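Local coordinates for KaiC-like domain-containing protein (Pyrococcus horikoshii, PDB 2EKD) that is of unknown function but belongs to a family related to the P-loop NTPases and probably contains a KaiC-like domain, at residues 123-128 / 134-139; 138-143 / 172-177; 158-161 / 166-169. All coordinates share one frame; numbering follows the deposited sequence.

Contact 1 of 3, residues 123-128 / 134-139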
loop_
_atom_site.group_PDB
_atom_site.type_symbol
_atom_site.label_atom_id
_atom_site.label_comp_id
_atom_site.label_asym_id
_atom_site.label_seq_id
_atom_site.Cartn_x
_atom_site.Cartn_y
_atom_site.Cartn_z
ATOM N N LYS F 123 -12.316 18.726 -4.882
ATOM C CA LYS F 123 -11.485 19.565 -4.017
ATOM C C LYS F 123 -11.955 19.484 -2.565
ATOM O O LYS F 123 -11.136 19.374 -1.649
ATOM C CB LYS F 123 -11.505 21.025 -4.493
ATOM C CG LYS F 123 -10.786 21.249 -5.813
ATOM C CD LYS F 123 -10.943 22.682 -6.302
ATOM C CE LYS F 123 -10.276 22.875 -7.666
ATOM N NZ LYS F 123 -10.313 24.297 -8.131
ATOM N N LEU F 124 -13.267 19.535 -2.357
ATOM C CA LEU F 124 -13.828 19.455 -1.007
ATOM C C LEU F 124 -13.457 18.130 -0.367
ATOM O O LEU F 124 -13.221 18.045 0.842
ATOM C CB LEU F 124 -15.350 19.555 -1.042
ATOM C CG LEU F 124 -15.969 20.877 -1.478
ATOM C CD1 LEU F 124 -17.506 20.758 -1.423
ATOM C CD2 LEU F 124 -15.472 21.989 -0.556
ATOM N N ILE F 125 -13.424 17.095 -1.193
ATOM C CA ILE F 125 -13.106 15.760 -0.737
ATOM C C ILE F 125 -11.618 15.607 -0.449
ATOM O O ILE F 125 -11.238 15.011 0.557
ATOM C CB ILE F 125 -13.548 14.726 -1.786
ATOM C CG1 ILE F 125 -15.077 14.703 -1.847
ATOM C CG2 ILE F 125 -12.968 13.354 -1.457
ATOM C CD1 ILE F 125 -15.642 13.861 -2.966
ATOM N N LEU F 126 -10.780 16.143 -1.334
ATOM C CA LEU F 126 -9.337 16.055 -1.151
ATOM C C LEU F 126 -8.915 16.753 0.142
ATOM O O LEU F 126 -7.976 16.318 0.810
ATOM C CB LEU F 126 -8.605 16.695 -2.338
ATOM C CG LEU F 126 -7.075 16.755 -2.271
ATOM C CD1 LEU F 126 -6.519 15.336 -2.142
ATOM C CD2 LEU F 126 -6.516 17.426 -3.525
ATOM N N LEU F 127 -9.619 17.824 0.494
ATOM C CA LEU F 127 -9.310 18.600 1.692
ATOM C C LEU F 127 -9.798 18.017 3.016
ATOM O O LEU F 127 -9.255 18.341 4.070
ATOM C CB LEU F 127 -9.879 20.013 1.553
ATOM C CG LEU F 127 -9.182 20.945 0.558
ATOM C CD1 LEU F 127 -10.141 22.049 0.128
ATOM C CD2 LEU F 127 -7.925 21.521 1.198
ATOM N N GLY F 128 -10.819 17.165 2.973
ATOM C CA GLY F 128 -11.342 16.620 4.209
ATOM C C GLY F 128 -11.004 15.182 4.548
ATOM O O GLY F 128 -10.511 14.418 3.708
ATOM N N ILE F 134 -17.812 12.025 3.959
ATOM C CA ILE F 134 -19.149 11.457 4.031
ATOM C C ILE F 134 -20.200 12.582 4.016
ATOM O O ILE F 134 -21.264 12.439 3.411
ATOM C CB ILE F 134 -19.292 10.578 5.303
ATOM C CG1 ILE F 134 -18.511 9.280 5.106
ATOM C CG2 ILE F 134 -20.751 10.273 5.588
ATOM C CD1 ILE F 134 -18.179 8.556 6.390
ATOM N N ASN F 135 -19.905 13.700 4.671
ATOM C CA ASN F 135 -20.853 14.812 4.676
ATOM C C ASN F 135 -20.969 15.411 3.278
ATOM O O ASN F 135 -22.039 15.865 2.877
ATOM C CB ASN F 135 -20.442 15.888 5.687
ATOM C CG ASN F 135 -20.656 15.441 7.121
ATOM O OD1 ASN F 135 -21.650 14.780 7.429
ATOM N ND2 ASN F 135 -19.730 15.805 8.009
ATOM N N VAL F 136 -19.869 15.403 2.532
ATOM C CA VAL F 136 -19.889 15.922 1.170
ATOM C C VAL F 136 -20.808 15.034 0.332
ATOM O O VAL F 136 -21.628 15.528 -0.448
ATOM C CB VAL F 136 -18.479 15.926 0.533
ATOM C CG1 VAL F 136 -18.586 16.256 -0.957
ATOM C CG2 VAL F 136 -17.593 16.957 1.238
ATOM N N VAL F 137 -20.674 13.722 0.502
ATOM C CA VAL F 137 -21.511 12.798 -0.239
ATOM C C VAL F 137 -22.991 13.002 0.123
ATOM O O VAL F 137 -23.851 12.975 -0.756
ATOM C CB VAL F 137 -21.102 11.332 0.024
ATOM C CG1 VAL F 137 -22.088 10.371 -0.665
ATOM C CG2 VAL F 137 -19.692 11.092 -0.505
ATOM N N LYS F 138 -23.285 13.217 1.404
ATOM C CA LYS F 138 -24.671 13.431 1.836
ATOM C C LYS F 138 -25.209 14.670 1.138
ATOM O O LYS F 138 -26.372 14.731 0.757
ATOM C CB LYS F 138 -24.764 13.640 3.359
ATOM C CG LYS F 138 -24.252 12.484 4.198
ATOM C CD LYS F 138 -24.810 12.531 5.621
ATOM C CE LYS F 138 -24.477 13.833 6.332
ATOM N NZ LYS F 138 -25.216 13.954 7.623
HETATM N N MSE F 139 -24.341 15.658 0.979
HETATM C CA MSE F 139 -24.699 16.900 0.318
HETATM C C MSE F 139 -25.157 16.591 -1.106
HETATM O O MSE F 139 -26.075 17.222 -1.623
HETATM C CB MSE F 139 -23.489 17.848 0.326
HETATM C CG MSE F 139 -23.591 19.051 -0.597
HETATM SE SE MSE F 139 -22.357 20.345 -0.227
HETATM C CE MSE F 139 -20.887 19.387 0.093
#
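Val136 and selenomethionine Met139 pack against Leu124 and Ile125, joining two consecutive helices, 121-127 and 130-141, into an alpha-alpha hairpin. The hairpin fills the connection between two parallel strands of the central sheet, 114-119 and 149-156. The short segments run nearly antiparallel, at 158°, with their axes 9.9 Å apart. Three apolar contacts between aliphatic side chains bridge this separation, and no hydrogen bond crosses it.

Along the second helix, Ile134 comes first and packs on Leu127 of a neighbouring subunit. Val136 is the central residue, with its CA 7.0 Å from the CA of Ile125. Its two methyls divide between two successive residues of the partner helix: CG1, anti to the backbone N (chi1 171°), lies 3.9 Å from Ile125 CG1, while CG2 reaches Leu124 CB at 4.1 Å. A beta-branched valine suits the place because it sends one methyl to each of them. Val137, the next residue, packs on Ile167 and Val174 of helix 165-174, so that helix 130-141 is covered on a second side.

One turn beyond Val136 comes Met139, whose longer, unbranched chain can span the gap from its own helix. The chain extends through SE and then bends at the last torsion (chi3 42°), crossing Leu124 at about a right angle. That bend sets the terminal methyl CE 4.0 Å from Leu124 CD1.

Contact 2 of 3, residues 138-143 / 172-177; sequences KMVSNY and EEVVTS
Ser141 and Val174 bring the backbones closest, CA to CA 5.5 Å, where the last part of helix 130-141 meets the end of helix 165-174; Val175 is the first residue to leave helical angles as the chain turns toward strand 177-182. So close an approach needs a small residue, and Ser141 provides it: its CB lies 3.7 Å from Val174 CB and 3.8 Å from Val174 CG1. The valine therefore rests on the methylene of the serine, while the hydroxyl is turned elsewhere. With chi1 at 62°, OG stands between the backbone N and the carbonyl carbon, 3.2 Å from Lys138 O one turn earlier. Glu54 of a neighbouring subunit is also within bonding reach of OG, which has a single proton to give.

Val140 adds the other apolar part. One methyl, CG1, serves both partners, 4.2 Å from Val174 CG2 and 4.3 Å from Val175 CG1. Val140 also touches Thr17 of strand 17-22 and Tyr153 of strand 149-156, and Val175 lies on Thr17 and Leu19, so this contact lies against the central sheet.

No hydrogen bond crosses between the two segments. The chemistry implies that a buried aliphatic patch joins the two helix ends beside strand 17-22, while the one polar side chain among the touching residues turns its oxygen to its own helix and to the neighbouring subunit.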
loop_
_atom_site.group_PDB
_atom_site.type_symbol
_atom_site.label_atom_id
_atom_site.label_comp_id
_atom_site.label_asym_id
_atom_site.label_seq_id
_atom_site.Cartn_x
_atom_site.Cartn_y
_atom_site.Cartn_z
ATOM N N LYS F 138 -23.285 13.217 1.404
ATOM C CA LYS F 138 -24.671 13.431 1.836
ATOM C C LYS F 138 -25.209 14.670 1.138
ATOM O O LYS F 138 -26.372 14.731 0.757
ATOM C CB LYS F 138 -24.764 13.640 3.359
ATOM C CG LYS F 138 -24.252 12.484 4.198
ATOM C CD LYS F 138 -24.810 12.531 5.621
ATOM C CE LYS F 138 -24.477 13.833 6.332
ATOM N NZ LYS F 138 -25.216 13.954 7.623
HETATM N N MSE F 139 -24.341 15.658 0.979
HETATM C CA MSE F 139 -24.699 16.900 0.318
HETATM C C MSE F 139 -25.157 16.591 -1.106
HETATM O O MSE F 139 -26.075 17.222 -1.623
HETATM C CB MSE F 139 -23.489 17.848 0.326
HETATM C CG MSE F 139 -23.591 19.051 -0.597
HETATM SE SE MSE F 139 -22.357 20.345 -0.227
HETATM C CE MSE F 139 -20.887 19.387 0.093
ATOM N N VAL F 140 -24.528 15.608 -1.738
ATOM C CA VAL F 140 -24.915 15.242 -3.094
ATOM C C VAL F 140 -26.208 14.422 -3.102
ATOM O O VAL F 140 -27.090 14.663 -3.914
ATOM C CB VAL F 140 -23.807 14.431 -3.810
ATOM C CG1 VAL F 140 -24.301 13.985 -5.188
ATOM C CG2 VAL F 140 -22.538 15.279 -3.949
ATOM N N SER F 141 -26.334 13.463 -2.192
ATOM C CA SER F 141 -27.536 12.641 -2.182
ATOM C C SER F 141 -28.796 13.369 -1.717
ATOM O O SER F 141 -29.896 12.957 -2.056
ATOM C CB SER F 141 -27.320 11.386 -1.336
ATOM O OG SER F 141 -27.056 11.715 0.009
ATOM N N ASN F 142 -28.647 14.448 -0.955
ATOM C CA ASN F 142 -29.817 15.187 -0.475
ATOM C C ASN F 142 -30.604 15.894 -1.579
ATOM O O ASN F 142 -31.781 16.197 -1.401
ATOM C CB ASN F 142 -29.422 16.224 0.590
ATOM C CG ASN F 142 -29.078 15.592 1.934
ATOM O OD1 ASN F 142 -29.661 14.582 2.329
ATOM N ND2 ASN F 142 -28.138 16.202 2.650
ATOM N N TYR F 143 -29.968 16.153 -2.716
ATOM C CA TYR F 143 -30.648 16.842 -3.802
ATOM C C TYR F 143 -31.033 15.936 -4.958
ATOM O O TYR F 143 -31.604 16.398 -5.948
ATOM C CB TYR F 143 -29.786 18.001 -4.300
ATOM C CG TYR F 143 -29.561 19.032 -3.225
ATOM C CD1 TYR F 143 -30.615 19.827 -2.759
ATOM C CD2 TYR F 143 -28.317 19.161 -2.611
ATOM C CE1 TYR F 143 -30.430 20.720 -1.702
ATOM C CE2 TYR F 143 -28.122 20.043 -1.560
ATOM C CZ TYR F 143 -29.177 20.817 -1.109
ATOM O OH TYR F 143 -28.967 21.680 -0.064
ATOM N N GLU F 172 -20.585 7.272 -6.411
ATOM C CA GLU F 172 -21.155 6.632 -7.590
ATOM C C GLU F 172 -22.472 5.952 -7.235
ATOM O O GLU F 172 -23.352 5.806 -8.082
ATOM C CB GLU F 172 -20.173 5.609 -8.180
ATOM C CG GLU F 172 -18.822 6.211 -8.588
ATOM C CD GLU F 172 -17.988 5.278 -9.457
ATOM O OE1 GLU F 172 -17.932 4.064 -9.170
ATOM O OE2 GLU F 172 -17.369 5.762 -10.427
ATOM N N GLU F 173 -22.609 5.563 -5.972
ATOM C CA GLU F 173 -23.821 4.902 -5.505
ATOM C C GLU F 173 -25.036 5.838 -5.418
ATOM O O GLU F 173 -26.128 5.486 -5.860
ATOM C CB GLU F 173 -23.581 4.277 -4.123
ATOM C CG GLU F 173 -24.751 3.435 -3.621
ATOM C CD GLU F 173 -24.559 2.903 -2.200
ATOM O OE1 GLU F 173 -23.433 2.482 -1.842
ATOM O OE2 GLU F 173 -25.554 2.884 -1.444
ATOM N N VAL F 174 -24.843 7.028 -4.851
ATOM C CA VAL F 174 -25.940 7.969 -4.670
ATOM C C VAL F 174 -26.444 8.691 -5.907
ATOM O O VAL F 174 -27.574 9.187 -5.911
ATOM C CB VAL F 174 -25.598 9.024 -3.597
ATOM C CG1 VAL F 174 -25.245 8.328 -2.284
ATOM C CG2 VAL F 174 -24.453 9.901 -4.071
ATOM N N VAL F 175 -25.630 8.767 -6.957
ATOM C CA VAL F 175 -26.075 9.445 -8.165
ATOM C C VAL F 175 -26.946 8.525 -9.022
ATOM O O VAL F 175 -26.921 7.303 -8.846
ATOM C CB VAL F 175 -24.873 9.973 -8.997
ATOM C CG1 VAL F 175 -24.036 10.926 -8.139
ATOM C CG2 VAL F 175 -24.024 8.810 -9.516
ATOM N N THR F 176 -27.714 9.109 -9.940
ATOM C CA THR F 176 -28.597 8.337 -10.817
ATOM C C THR F 176 -27.943 7.910 -12.134
ATOM O O THR F 176 -28.356 6.926 -12.744
ATOM C CB THR F 176 -29.898 9.117 -11.139
ATOM O OG1 THR F 176 -29.568 10.426 -11.623
ATOM C CG2 THR F 176 -30.766 9.242 -9.897
ATOM N N SER F 177 -26.941 8.659 -12.582
ATOM C CA SER F 177 -26.236 8.322 -13.816
ATOM C C SER F 177 -24.761 8.664 -13.679
ATOM O O SER F 177 -24.389 9.611 -12.974
ATOM C CB SER F 177 -26.809 9.079 -15.022
ATOM O OG SER F 177 -27.947 8.430 -15.570
#

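Contact 3 of 3, residues 158-161 / 166-169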
loop_
_atom_site.group_PDB
_atom_site.type_symbol
_atom_site.label_atom_id
_atom_site.label_comp_id
_atom_site.label_asym_id
_atom_site.label_seq_id
_atom_site.Cartn_x
_atom_site.Cartn_y
_atom_site.Cartn_z
ATOM N N ASN F 158 -9.573 10.426 -10.433
ATOM C CA ASN F 158 -8.331 10.010 -9.790
ATOM C C ASN F 158 -8.058 10.728 -8.479
ATOM O O ASN F 158 -7.534 10.130 -7.538
ATOM C CB ASN F 158 -7.145 10.209 -10.734
ATOM C CG ASN F 158 -7.216 9.311 -11.952
ATOM O OD1 ASN F 158 -7.767 8.208 -11.892
ATOM N ND2 ASN F 158 -6.643 9.768 -13.064
ATOM N N VAL F 159 -8.394 12.011 -8.423
ATOM C CA VAL F 159 -8.198 12.781 -7.211
ATOM C C VAL F 159 -9.021 12.179 -6.070
ATOM O O VAL F 159 -8.525 12.045 -4.954
ATOM C CB VAL F 159 -8.609 14.254 -7.414
ATOM C CG1 VAL F 159 -8.690 14.965 -6.078
ATOM C CG2 VAL F 159 -7.602 14.951 -8.312
ATOM N N ILE F 160 -10.274 11.814 -6.341
ATOM C CA ILE F 160 -11.117 11.225 -5.297
ATOM C C ILE F 160 -10.683 9.783 -5.022
ATOM O O ILE F 160 -10.519 9.375 -3.872
ATOM C CB ILE F 160 -12.617 11.209 -5.701
ATOM C CG1 ILE F 160 -13.121 12.635 -5.943
ATOM C CG2 ILE F 160 -13.428 10.543 -4.609
ATOM C CD1 ILE F 160 -14.580 12.704 -6.389
ATOM N N GLU F 161 -10.491 9.021 -6.091
ATOM C CA GLU F 161 -10.082 7.623 -5.992
ATOM C C GLU F 161 -8.805 7.436 -5.168
ATOM O O GLU F 161 -8.756 6.602 -4.262
ATOM C CB GLU F 161 -9.900 7.062 -7.406
ATOM C CG GLU F 161 -9.162 5.731 -7.519
ATOM C CD GLU F 161 -9.927 4.564 -6.934
ATOM O OE1 GLU F 161 -11.151 4.473 -7.173
ATOM O OE2 GLU F 161 -9.298 3.727 -6.248
ATOM N N PRO F 166 -13.047 4.505 -0.986
ATOM C CA PRO F 166 -14.406 4.246 -0.489
ATOM C C PRO F 166 -15.363 5.386 -0.841
ATOM O O PRO F 166 -16.501 5.157 -1.253
ATOM C CB PRO F 166 -14.204 4.115 1.021
ATOM C CG PRO F 166 -12.860 3.487 1.115
ATOM C CD PRO F 166 -12.055 4.278 0.083
ATOM N N ILE F 167 -14.887 6.616 -0.682
ATOM C CA ILE F 167 -15.690 7.794 -0.973
ATOM C C ILE F 167 -16.173 7.817 -2.423
ATOM O O ILE F 167 -17.315 8.185 -2.698
ATOM C CB ILE F 167 -14.896 9.078 -0.679
ATOM C CG1 ILE F 167 -14.556 9.133 0.812
ATOM C CG2 ILE F 167 -15.695 10.301 -1.114
ATOM C CD1 ILE F 167 -15.776 9.187 1.718
ATOM N N LEU F 168 -15.304 7.427 -3.351
ATOM C CA LEU F 168 -15.689 7.407 -4.751
ATOM C C LEU F 168 -16.850 6.429 -4.952
ATOM O O LEU F 168 -17.833 6.751 -5.615
ATOM C CB LEU F 168 -14.504 7.003 -5.633
ATOM C CG LEU F 168 -14.822 6.948 -7.131
ATOM C CD1 LEU F 168 -15.338 8.318 -7.602
ATOM C CD2 LEU F 168 -13.557 6.558 -7.911
ATOM N N ASP F 169 -16.734 5.240 -4.371
ATOM C CA ASP F 169 -17.780 4.231 -4.492
ATOM C C ASP F 169 -19.102 4.711 -3.892
ATOM O O ASP F 169 -20.171 4.405 -4.407
ATOM C CB ASP F 169 -17.348 2.931 -3.806
ATOM C CG ASP F 169 -16.386 2.117 -4.653
ATOM O OD1 ASP F 169 -16.830 1.561 -5.688
ATOM O OD2 ASP F 169 -15.190 2.040 -4.288
#
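Ile160 and Glu161 of helix 157-163 meet Leu168, with Ile167 at the side, on the helix that follows almost at once, 165-174. These are two consecutive helices joined by a tight turn after strand 149-156, with the CA atoms of Glu161 and Leu168 only 5.7 Å apart.

Aliphatic packing makes up most of the contact. The branch methyl CG2 of Ile160 does the touching: it lies 3.8 Å from Leu168 CB, equally near Leu168 N, and 4.2 Å from Ile167 CG2. Ile160 thus presses on the backbone of the second helix as well as on its side chains. Its chain crosses that of Leu168 at about a right angle. Leucine suits its place because CG lies anti to the backbone N (chi1 180°), which carries the two terminal methyls out to the first helix: CD1 comes near Ile160 CG2, and CD2 goes to Glu161. Ile167 meets Ile160 with its branch methyl CG2, which also packs on Ile125 and Val137.

A second kind of contact joins Leu168 to the glutamate. Leu168 CD2 lies 3.7 Å from Glu161 CB and 3.3 Å from Glu161 OE1, a methyl resting against both the aliphatic and the polar parts of one side chain. The bend at chi2 (68°) folds the glutamate so that both parts reach this methyl.

Polar partners lie outside the two segments. Glu161 OE2 bonds to Ser165 OG, and OE1 has a long, weak ion pair with Arg157. Asp169 pairs with Lys162 and Asn158 of a neighbouring subunit.

The chemistry implies a division of labour: hydrocarbon closes the space between the helices, the Glu161 carboxylate ties to Ser165 at the start of the second helix, and Asp169 serves the joint between subunits.

Overall arrangement
Contact 1 joins helix 121-127 to 130-141, contact 2 joins 130-141 to 165-174, and contact 3 joins 165-174 to 157-163. Contacts 1 and 3, with centres 10 Å apart, merge through Ile125: its CD1 lies 3.8 Å from Ile160 CD1 and 4.0 Å from Ile167 CG2. Contacts 1 and 2 share Lys138 and Met139, and Val137 CG1 touches Val174 CG1 at 4.1 Å. Contacts 2 and 3, about 14 Å apart between centres, do not touch directly. Contact 1 thus connects the apolar packing of the other two. At contact 3, Asn158 bonds to Asp169 of one neighbouring subunit while Asp169 bonds to Asn158 of another, consistent with a ring-like assembly.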